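Local coordinates for uncharacterized protein (Chaetomium thermophilum, PDB 3LPZ), which is a Get4-family alpha-solenoid protein that probably binds Get5 and takes part in delivering tail-anchored membrane proteins through the Get pathway, at residues P167-K179 against T208-N221. Residues are numbered along the deposited sequence; the frame is centred on the assembly and turned at random.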
# COMPACT_ATOMS: atom_id res chain seq x y z
N PRO A 167 8.32 -2.76 2.88
CA PRO A 167 8.00 -3.36 4.20
C PRO A 167 8.66 -2.66 5.39
O PRO A 167 8.03 -2.56 6.46
CB PRO A 167 8.49 -4.82 4.07
CG PRO A 167 8.41 -5.11 2.56
CD PRO A 167 8.79 -3.78 1.91
N GLU A 168 9.88 -2.15 5.20
CA GLU A 168 10.53 -1.44 6.28
C GLU A 168 9.82 -0.12 6.54
O GLU A 168 9.62 0.26 7.69
CB GLU A 168 12.03 -1.22 6.04
CG GLU A 168 12.64 -0.19 6.99
CD GLU A 168 14.15 -0.21 7.01
OE1 GLU A 168 14.76 -0.93 6.19
OE2 GLU A 168 14.71 0.50 7.85
N VAL A 169 9.41 0.57 5.47
CA VAL A 169 8.68 1.84 5.66
C VAL A 169 7.36 1.57 6.42
O VAL A 169 6.99 2.29 7.37
CB VAL A 169 8.41 2.55 4.30
CG1 VAL A 169 7.48 3.75 4.49
CG2 VAL A 169 9.73 2.99 3.63
N LEU A 170 6.66 0.53 6.01
CA LEU A 170 5.37 0.20 6.63
C LEU A 170 5.53 -0.20 8.11
O LEU A 170 4.78 0.25 8.95
CB LEU A 170 4.64 -0.90 5.84
CG LEU A 170 3.26 -1.33 6.36
CD1 LEU A 170 2.26 -0.11 6.36
CD2 LEU A 170 2.71 -2.49 5.53
N ALA A 171 6.50 -1.05 8.40
CA ALA A 171 6.74 -1.50 9.77
C ALA A 171 7.13 -0.32 10.70
O ALA A 171 6.64 -0.23 11.84
CB ALA A 171 7.82 -2.60 9.79
N ARG A 172 7.97 0.58 10.21
CA ARG A 172 8.36 1.79 10.99
C ARG A 172 7.20 2.76 11.17
O ARG A 172 7.07 3.38 12.24
CB ARG A 172 9.54 2.51 10.33
CG ARG A 172 10.84 1.75 10.52
CD ARG A 172 12.08 2.56 10.05
NE ARG A 172 13.25 1.68 9.89
CZ ARG A 172 13.95 1.16 10.91
NH1 ARG A 172 13.60 1.41 12.17
NH2 ARG A 172 14.99 0.37 10.66
N MET A 173 6.34 2.85 10.17
CA MET A 173 5.10 3.63 10.29
C MET A 173 4.17 3.00 11.34
O MET A 173 3.64 3.70 12.20
CB MET A 173 4.39 3.76 8.94
CG MET A 173 3.11 4.63 8.98
SD MET A 173 1.82 4.02 7.86
CE MET A 173 1.20 2.71 8.92
N GLU A 174 3.97 1.69 11.27
CA GLU A 174 3.17 1.00 12.29
C GLU A 174 3.78 1.17 13.68
O GLU A 174 3.05 1.31 14.65
CB GLU A 174 2.95 -0.49 11.99
CG GLU A 174 2.21 -0.86 10.65
CD GLU A 174 0.79 -0.36 10.53
OE1 GLU A 174 0.18 0.10 11.52
OE2 GLU A 174 0.26 -0.41 9.40
N TYR A 175 5.11 1.13 13.79
CA TYR A 175 5.74 1.36 15.07
C TYR A 175 5.48 2.80 15.58
O TYR A 175 5.19 2.99 16.76
CB TYR A 175 7.27 1.09 15.06
CG TYR A 175 7.76 1.01 16.48
CD1 TYR A 175 7.54 -0.14 17.23
CD2 TYR A 175 8.39 2.09 17.09
CE1 TYR A 175 7.93 -0.24 18.53
CE2 TYR A 175 8.81 1.99 18.45
CZ TYR A 175 8.55 0.81 19.15
OH TYR A 175 8.93 0.66 20.46
N GLU A 176 5.59 3.80 14.70
CA GLU A 176 5.27 5.20 15.09
C GLU A 176 3.82 5.33 15.55
O GLU A 176 3.51 6.04 16.53
CB GLU A 176 5.54 6.20 13.95
CG GLU A 176 7.02 6.43 13.65
CD GLU A 176 7.81 6.93 14.88
OE1 GLU A 176 7.38 7.91 15.54
OE2 GLU A 176 8.86 6.34 15.19
N TRP A 177 2.93 4.64 14.85
CA TRP A 177 1.53 4.66 15.23
C TRP A 177 1.31 3.99 16.59
O TRP A 177 0.59 4.52 17.44
CB TRP A 177 0.70 3.95 14.17
CG TRP A 177 -0.69 4.45 13.99
CD1 TRP A 177 -1.34 5.42 14.71
CD2 TRP A 177 -1.61 4.00 12.99
NE1 TRP A 177 -2.62 5.60 14.21
CE2 TRP A 177 -2.81 4.75 13.15
CE3 TRP A 177 -1.54 3.03 11.97
CZ2 TRP A 177 -3.93 4.56 12.33
CZ3 TRP A 177 -2.65 2.85 11.14
CH2 TRP A 177 -3.83 3.61 11.33
N TYR A 178 1.96 2.85 16.81
CA TYR A 178 1.91 2.15 18.10
C TYR A 178 2.35 3.03 19.29
O TYR A 178 1.79 2.94 20.39
CB TYR A 178 2.80 0.91 18.03
CG TYR A 178 3.29 0.41 19.38
CD1 TYR A 178 2.40 -0.15 20.31
CD2 TYR A 178 4.64 0.49 19.73
CE1 TYR A 178 2.83 -0.63 21.53
CE2 TYR A 178 5.09 -0.00 20.97
CZ TYR A 178 4.18 -0.56 21.85
OH TYR A 178 4.61 -1.04 23.09
N LYS A 179 3.36 3.87 19.06
CA LYS A 179 3.88 4.72 20.15
C LYS A 179 2.86 5.76 20.63
O LYS A 179 3.00 6.32 21.71
CB LYS A 179 5.15 5.41 19.70
CG LYS A 179 6.32 4.47 19.60
CD LYS A 179 7.49 5.19 18.96
CE LYS A 179 8.36 5.82 20.02
NZ LYS A 179 9.10 6.99 19.45
N THR A 208 10.18 -9.37 6.59
CA THR A 208 10.90 -8.11 6.75
C THR A 208 10.14 -7.17 7.71
O THR A 208 10.74 -6.60 8.62
CB THR A 208 11.16 -7.43 5.36
OG1 THR A 208 12.00 -8.30 4.58
CG2 THR A 208 11.85 -6.06 5.51
N ALA A 209 8.84 -6.97 7.48
CA ALA A 209 8.06 -6.08 8.35
C ALA A 209 8.13 -6.55 9.81
O ALA A 209 8.34 -5.76 10.72
CB ALA A 209 6.61 -5.98 7.89
N TYR A 210 7.99 -7.85 10.02
CA TYR A 210 8.09 -8.42 11.36
C TYR A 210 9.47 -8.13 12.00
O TYR A 210 9.57 -7.70 13.16
CB TYR A 210 7.87 -9.92 11.25
CG TYR A 210 8.27 -10.66 12.50
CD1 TYR A 210 7.41 -10.70 13.60
CD2 TYR A 210 9.51 -11.31 12.58
CE1 TYR A 210 7.79 -11.37 14.76
CE2 TYR A 210 9.89 -11.98 13.74
CZ TYR A 210 9.01 -12.01 14.82
OH TYR A 210 9.39 -12.68 15.97
N ARG A 211 10.53 -8.34 11.24
CA ARG A 211 11.86 -8.12 11.80
C ARG A 211 12.07 -6.64 12.14
O ARG A 211 12.54 -6.30 13.22
CB ARG A 211 12.93 -8.63 10.83
CG ARG A 211 12.87 -10.17 10.68
CD ARG A 211 14.11 -10.71 9.99
NE ARG A 211 14.02 -10.62 8.54
CZ ARG A 211 13.83 -11.67 7.74
NH1 ARG A 211 13.71 -12.90 8.24
NH2 ARG A 211 13.78 -11.49 6.43
N ILE A 212 11.69 -5.75 11.23
CA ILE A 212 11.83 -4.31 11.49
C ILE A 212 11.01 -3.86 12.70
O ILE A 212 11.53 -3.12 13.57
CB ILE A 212 11.49 -3.45 10.24
CG1 ILE A 212 12.49 -3.73 9.08
CG2 ILE A 212 11.41 -1.94 10.57
CD1 ILE A 212 13.99 -3.31 9.32
N PHE A 213 9.75 -4.28 12.77
CA PHE A 213 8.88 -3.80 13.84
C PHE A 213 9.43 -4.30 15.20
O PHE A 213 9.54 -3.53 16.17
CB PHE A 213 7.44 -4.30 13.65
CG PHE A 213 6.48 -3.80 14.67
CD1 PHE A 213 6.35 -4.45 15.91
CD2 PHE A 213 5.68 -2.67 14.41
CE1 PHE A 213 5.44 -3.97 16.89
CE2 PHE A 213 4.78 -2.19 15.37
CZ PHE A 213 4.67 -2.83 16.62
N THR A 214 9.72 -5.60 15.28
CA THR A 214 10.23 -6.16 16.52
C THR A 214 11.63 -5.64 16.91
O THR A 214 11.89 -5.51 18.09
CB THR A 214 10.15 -7.70 16.57
OG1 THR A 214 10.95 -8.28 15.52
CG2 THR A 214 8.68 -8.15 16.46
N SER A 215 12.50 -5.34 15.93
CA SER A 215 13.78 -4.69 16.27
C SER A 215 13.53 -3.32 16.87
O SER A 215 14.22 -2.94 17.79
CB SER A 215 14.70 -4.53 15.06
OG SER A 215 15.01 -5.82 14.61
N ALA A 216 12.56 -2.58 16.32
CA ALA A 216 12.23 -1.24 16.82
C ALA A 216 11.72 -1.35 18.26
O ALA A 216 12.13 -0.57 19.15
CB ALA A 216 11.18 -0.53 15.89
N LEU A 217 10.83 -2.31 18.49
CA LEU A 217 10.27 -2.54 19.82
C LEU A 217 11.38 -2.78 20.86
O LEU A 217 11.36 -2.20 21.94
CB LEU A 217 9.27 -3.71 19.78
CG LEU A 217 8.56 -4.03 21.08
CD1 LEU A 217 7.63 -2.89 21.51
CD2 LEU A 217 7.74 -5.33 20.90
N VAL A 218 12.32 -3.66 20.54
CA VAL A 218 13.45 -3.95 21.43
C VAL A 218 14.35 -2.74 21.66
O VAL A 218 14.70 -2.43 22.80
CB VAL A 218 14.32 -5.13 20.89
CG1 VAL A 218 15.67 -5.26 21.65
CG2 VAL A 218 13.52 -6.43 20.95
N GLU A 219 14.73 -2.05 20.59
CA GLU A 219 15.68 -0.96 20.76
C GLU A 219 15.06 0.21 21.54
O GLU A 219 15.79 0.91 22.26
CB GLU A 219 16.32 -0.55 19.41
CG GLU A 219 15.80 0.70 18.79
CD GLU A 219 16.27 1.94 19.51
OE1 GLU A 219 17.45 1.96 19.96
OE2 GLU A 219 15.45 2.89 19.65
N ASP A 220 13.74 0.36 21.46
CA ASP A 220 12.99 1.41 22.15
C ASP A 220 12.61 1.01 23.58
O ASP A 220 12.21 1.86 24.38
CB ASP A 220 11.73 1.70 21.34
CG ASP A 220 11.03 2.95 21.76
OD1 ASP A 220 11.73 3.96 21.94
OD2 ASP A 220 9.78 2.92 21.87
N ASN A 221 12.69 -0.29 23.89
CA ASN A 221 12.27 -0.80 25.18
C ASN A 221 13.32 -1.80 25.68
O ASN A 221 13.11 -3.00 25.64
CB ASN A 221 10.91 -1.50 25.07
CG ASN A 221 9.82 -0.56 24.60
OD1 ASN A 221 9.16 0.08 25.41
ND2 ASN A 221 9.63 -0.45 23.27
O HOH W 1 6.47 0.99 24.04
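Glu168 OE2 is held by two N-H groups of Arg172, and both side chains lie against Ile212 of helix 203-220. Arg172 NE donates to Glu168 OE2 at 2.8 Å, on the anti lone pair of that oxygen, while NH2 comes from above the carboxylate plane. This side-on salt bridge fixes the guanidinium, and one of its faces rests on Ile212 CG2. Ile212 CD1 meets the Glu168 carboxylate. The charged pair thus lies over an apolar side chain at the margin of the contact.

Further in, the small Ala171 and Ala209 meet, consistent with an axis separation of 8.1 Å. The helices run in the same general direction and cross at -38°. Ala171 CB packs 3.3 Å from Ala209 O and also touches Ile212 and Phe213.

Tyr175 is a knob set among Phe213, Ala216, Leu217 and Asp220. Its CG is anti to the backbone N (chi1 -165°), which carries the ring across to helix 203-220. Ala216 CB lies over one face, 3.9 Å from the centroid of the Tyr175 ring, as a CH-pi contact. The Tyr175 edge points at the face of Phe213 in a T-shaped pair, planes 72° apart. In one of the two deposited conformers of Asp220, Tyr175 OH lies 2.8 Å from Asp220 OD2 and can donate to it. The bond is doubtful, because it depends on that copy.

Asn221 ND2 closes back on Leu217 O, and a water joins Asn221 OD1 to Tyr178 OH, which also bonds Ser183.

Helix 186-199 separates the two helices in sequence, so the contact joins alternate helices of the alpha-solenoid. The join is therefore mainly apolar and aromatic, with a salt bridge internal to helix 166-179 at one end and a conformer-dependent hydrogen bond between the helices at the other.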